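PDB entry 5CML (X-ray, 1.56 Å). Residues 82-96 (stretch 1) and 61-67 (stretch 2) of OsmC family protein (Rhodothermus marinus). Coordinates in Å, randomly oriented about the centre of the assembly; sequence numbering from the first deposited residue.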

# COMPACT_ATOMS: atom_id res chain seq x y z
N ALA A 82 -15.08 -5.19 -3.72
CA ALA A 82 -14.20 -5.90 -2.79
C ALA A 82 -12.87 -6.23 -3.47
O ALA A 82 -12.83 -6.78 -4.58
CB ALA A 82 -14.87 -7.17 -2.29
N THR A 83 -11.76 -5.90 -2.81
CA THR A 83 -10.47 -5.94 -3.46
C THR A 83 -9.77 -7.29 -3.43
O THR A 83 -10.01 -8.14 -2.55
CB THR A 83 -9.53 -4.92 -2.84
OG1 THR A 83 -8.47 -4.63 -3.77
CG2 THR A 83 -8.94 -5.45 -1.54
N ASN A 84 -8.88 -7.47 -4.41
CA ASN A 84 -7.99 -8.62 -4.44
C ASN A 84 -6.67 -8.24 -5.13
O ASN A 84 -6.46 -7.08 -5.49
CB ASN A 84 -8.66 -9.80 -5.14
CG ASN A 84 -9.17 -9.46 -6.53
OD1 ASN A 84 -8.82 -8.44 -7.11
ND2 ASN A 84 -9.99 -10.35 -7.08
N PHE A 85 -5.80 -9.22 -5.30
CA PHE A 85 -4.51 -8.99 -5.94
C PHE A 85 -4.63 -8.54 -7.39
O PHE A 85 -3.85 -7.69 -7.84
CB PHE A 85 -3.66 -10.26 -5.87
CG PHE A 85 -3.04 -10.47 -4.54
CD1 PHE A 85 -2.09 -9.59 -4.07
CD2 PHE A 85 -3.42 -11.51 -3.73
CE1 PHE A 85 -1.51 -9.76 -2.84
CE2 PHE A 85 -2.84 -11.70 -2.48
CZ PHE A 85 -1.88 -10.82 -2.04
N GLU A 86 -5.61 -9.09 -8.11
CA GLU A 86 -5.82 -8.70 -9.50
C GLU A 86 -6.15 -7.22 -9.65
O GLU A 86 -5.72 -6.60 -10.61
CB GLU A 86 -6.94 -9.53 -10.14
CG GLU A 86 -7.52 -8.94 -11.45
CD GLU A 86 -6.49 -8.44 -12.49
OE1 GLU A 86 -5.29 -8.82 -12.47
OE2 GLU A 86 -6.89 -7.62 -13.34
N ASP A 87 -6.89 -6.64 -8.72
CA ASP A 87 -7.16 -5.20 -8.80
C ASP A 87 -5.88 -4.39 -8.68
O ASP A 87 -5.73 -3.39 -9.35
CB ASP A 87 -8.16 -4.78 -7.73
CG ASP A 87 -9.53 -5.36 -7.97
OD1 ASP A 87 -9.81 -5.78 -9.11
OD2 ASP A 87 -10.32 -5.42 -7.01
N LEU A 88 -4.96 -4.81 -7.81
CA LEU A 88 -3.67 -4.12 -7.71
C LEU A 88 -2.87 -4.29 -9.00
O LEU A 88 -2.28 -3.33 -9.50
CB LEU A 88 -2.87 -4.65 -6.52
CG LEU A 88 -2.41 -3.63 -5.51
CD1 LEU A 88 -3.58 -2.76 -4.99
CD2 LEU A 88 -1.72 -4.37 -4.38
N ARG A 89 -2.86 -5.50 -9.55
CA ARG A 89 -2.17 -5.72 -10.82
C ARG A 89 -2.79 -4.85 -11.91
O ARG A 89 -2.06 -4.31 -12.73
CB ARG A 89 -2.22 -7.21 -11.22
CG ARG A 89 -1.50 -8.11 -10.24
CD ARG A 89 -1.75 -9.55 -10.60
NE ARG A 89 -1.13 -10.42 -9.61
CZ ARG A 89 -1.77 -11.39 -8.96
NH1 ARG A 89 -3.05 -11.66 -9.21
NH2 ARG A 89 -1.10 -12.10 -8.06
N ALA A 90 -4.11 -4.70 -11.89
CA ALA A 90 -4.81 -3.89 -12.89
C ALA A 90 -4.39 -2.43 -12.81
O ALA A 90 -4.28 -1.72 -13.84
CB ALA A 90 -6.32 -4.02 -12.71
N ALA A 91 -4.12 -1.97 -11.59
CA ALA A 91 -3.69 -0.60 -11.39
C ALA A 91 -2.29 -0.42 -11.96
O ALA A 91 -1.96 0.63 -12.53
CB ALA A 91 -3.72 -0.24 -9.91
N CYS A 92 -1.44 -1.42 -11.76
CA CYS A 92 -0.08 -1.38 -12.29
C CYS A 92 -0.10 -1.39 -13.82
O CYS A 92 0.66 -0.65 -14.46
CB CYS A 92 0.73 -2.55 -11.77
SG CYS A 92 1.20 -2.43 -10.02
N ARG A 93 -0.97 -2.21 -14.41
CA ARG A 93 -1.10 -2.26 -15.88
C ARG A 93 -1.59 -0.93 -16.43
O ARG A 93 -1.16 -0.50 -17.50
CB ARG A 93 -2.05 -3.40 -16.30
CG ARG A 93 -1.42 -4.79 -16.05
CD ARG A 93 -2.12 -5.89 -16.81
NE ARG A 93 -3.54 -5.93 -16.49
CZ ARG A 93 -4.07 -6.62 -15.49
NH1 ARG A 93 -3.32 -7.36 -14.67
NH2 ARG A 93 -5.38 -6.57 -15.30
N PHE A 94 -2.48 -0.27 -15.70
CA PHE A 94 -3.00 1.03 -16.11
C PHE A 94 -1.85 2.03 -16.19
O PHE A 94 -1.71 2.76 -17.17
CB PHE A 94 -4.08 1.51 -15.14
CG PHE A 94 -4.40 2.97 -15.23
CD1 PHE A 94 -5.24 3.45 -16.21
CD2 PHE A 94 -3.86 3.87 -14.33
CE1 PHE A 94 -5.53 4.79 -16.30
CE2 PHE A 94 -4.16 5.22 -14.41
CZ PHE A 94 -4.99 5.68 -15.40
N LEU A 95 -0.99 2.04 -15.17
CA LEU A 95 0.15 2.96 -15.17
C LEU A 95 1.13 2.64 -16.30
O LEU A 95 1.64 3.55 -16.98
CB LEU A 95 0.86 2.93 -13.81
CG LEU A 95 0.14 3.66 -12.67
CD1 LEU A 95 0.90 3.37 -11.39
CD2 LEU A 95 0.05 5.20 -12.92
N SER A 96 1.37 1.34 -16.51
CA SER A 96 2.27 0.91 -17.57
C SER A 96 1.78 1.37 -18.94
O SER A 96 2.58 1.79 -19.78
CB SER A 96 2.43 -0.62 -17.57
OG SER A 96 3.16 -1.03 -16.44
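Stretch 2, residues 61-67: VLRFDFT

The apolar centre of the contact is Phe 64, whose ring lies against the helix 85-96. Leu 88 CD1 comes within 3.5 Å of Phe 64 CD2, Asp 87 CB within 3.8 Å of Phe 64 CZ, and Ala 91 CB within 4.4 Å of Phe 64 CD1. Leu 62, two residues earlier in the strand, points to the same side: its CD2 packs 3.8 Å from Leu 95 CG, 4.0 Å from Phe 94 CD2 and 4.2 Å from Ala 91 CB. By alternation, Leu 62 and Phe 64 of the extended strand 61-65 face the helix while Val 61 and Asp 65 point away. The strand runs nearly antiparallel to the helix, at 161°, with the axes 10.3 Å apart at closest approach; small Ala 91 touches both Leu 62 and Phe 64.

Past the strand, Phe 66 leaves the extended path, with phi/psi of -71/-20°. Its ring receives Thr 83 CG2 over one face, a CH-pi contact 3.5 Å from the centroid, while Leu 88 CD1 sits at its edge, 4.4 Å from Phe 66 CD1. At the polar margin no direct hydrogen bond joins the stretches; water 1 bridges them, accepting from Thr 83 N and donating to Phe 66 O, both at 2.8 Å. Thr 83 OG1, 3.8 Å from Phe 64 CE2, is buried without a polar partner.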

# COMPACT_ATOMS: atom_id res chain seq x y z
N VAL A 61 1.72 10.00 -8.10
CA VAL A 61 1.20 8.98 -7.17
C VAL A 61 -0.21 8.55 -7.57
O VAL A 61 -1.12 9.39 -7.64
CB VAL A 61 1.17 9.51 -5.71
CG1 VAL A 61 0.71 8.41 -4.77
CG2 VAL A 61 2.53 10.02 -5.24
N LEU A 62 -0.38 7.25 -7.82
CA LEU A 62 -1.71 6.68 -8.04
C LEU A 62 -2.19 6.10 -6.72
O LEU A 62 -1.68 5.07 -6.25
CB LEU A 62 -1.70 5.61 -9.14
CG LEU A 62 -3.07 5.04 -9.52
CD1 LEU A 62 -3.94 6.10 -10.21
CD2 LEU A 62 -2.91 3.84 -10.42
N ARG A 63 -3.18 6.75 -6.13
CA ARG A 63 -3.77 6.29 -4.89
C ARG A 63 -4.86 5.29 -5.19
O ARG A 63 -5.83 5.60 -5.89
CB ARG A 63 -4.34 7.46 -4.10
CG ARG A 63 -3.28 8.37 -3.57
CD ARG A 63 -3.89 9.45 -2.75
NE ARG A 63 -4.31 10.61 -3.55
CZ ARG A 63 -5.52 11.16 -3.51
NH1 ARG A 63 -6.48 10.62 -2.76
NH2 ARG A 63 -5.76 12.23 -4.25
N PHE A 64 -4.69 4.09 -4.66
CA PHE A 64 -5.65 3.03 -4.87
C PHE A 64 -6.25 2.67 -3.53
O PHE A 64 -5.54 2.26 -2.61
CB PHE A 64 -4.98 1.82 -5.51
CG PHE A 64 -5.91 0.68 -5.73
CD1 PHE A 64 -6.70 0.63 -6.86
CD2 PHE A 64 -6.02 -0.33 -4.78
CE1 PHE A 64 -7.57 -0.42 -7.07
CE2 PHE A 64 -6.90 -1.39 -4.99
CZ PHE A 64 -7.67 -1.42 -6.13
N ASP A 65 -7.56 2.86 -3.42
CA ASP A 65 -8.28 2.58 -2.19
C ASP A 65 -8.52 1.08 -2.02
O ASP A 65 -9.41 0.50 -2.65
CB ASP A 65 -9.62 3.32 -2.20
CG ASP A 65 -10.51 2.93 -1.06
OD1 ASP A 65 -10.00 2.50 0.00
OD2 ASP A 65 -11.74 3.07 -1.22
N PHE A 66 -7.73 0.48 -1.14
CA PHE A 66 -7.75 -0.96 -0.96
C PHE A 66 -9.02 -1.43 -0.27
O PHE A 66 -9.39 -2.60 -0.35
CB PHE A 66 -6.51 -1.37 -0.14
CG PHE A 66 -6.26 -2.84 -0.12
CD1 PHE A 66 -5.56 -3.45 -1.15
CD2 PHE A 66 -6.73 -3.61 0.92
CE1 PHE A 66 -5.34 -4.85 -1.12
CE2 PHE A 66 -6.51 -4.98 0.96
CZ PHE A 66 -5.81 -5.59 -0.07
N THR A 67 -9.71 -0.51 0.41
CA THR A 67 -10.89 -0.88 1.19
C THR A 67 -12.14 -1.03 0.35
O THR A 67 -13.10 -1.65 0.79
CB THR A 67 -11.21 0.17 2.25
OG1 THR A 67 -11.76 1.32 1.60
CG2 THR A 67 -9.97 0.56 3.06
O HOH W 1 -11.79 -3.91 -0.84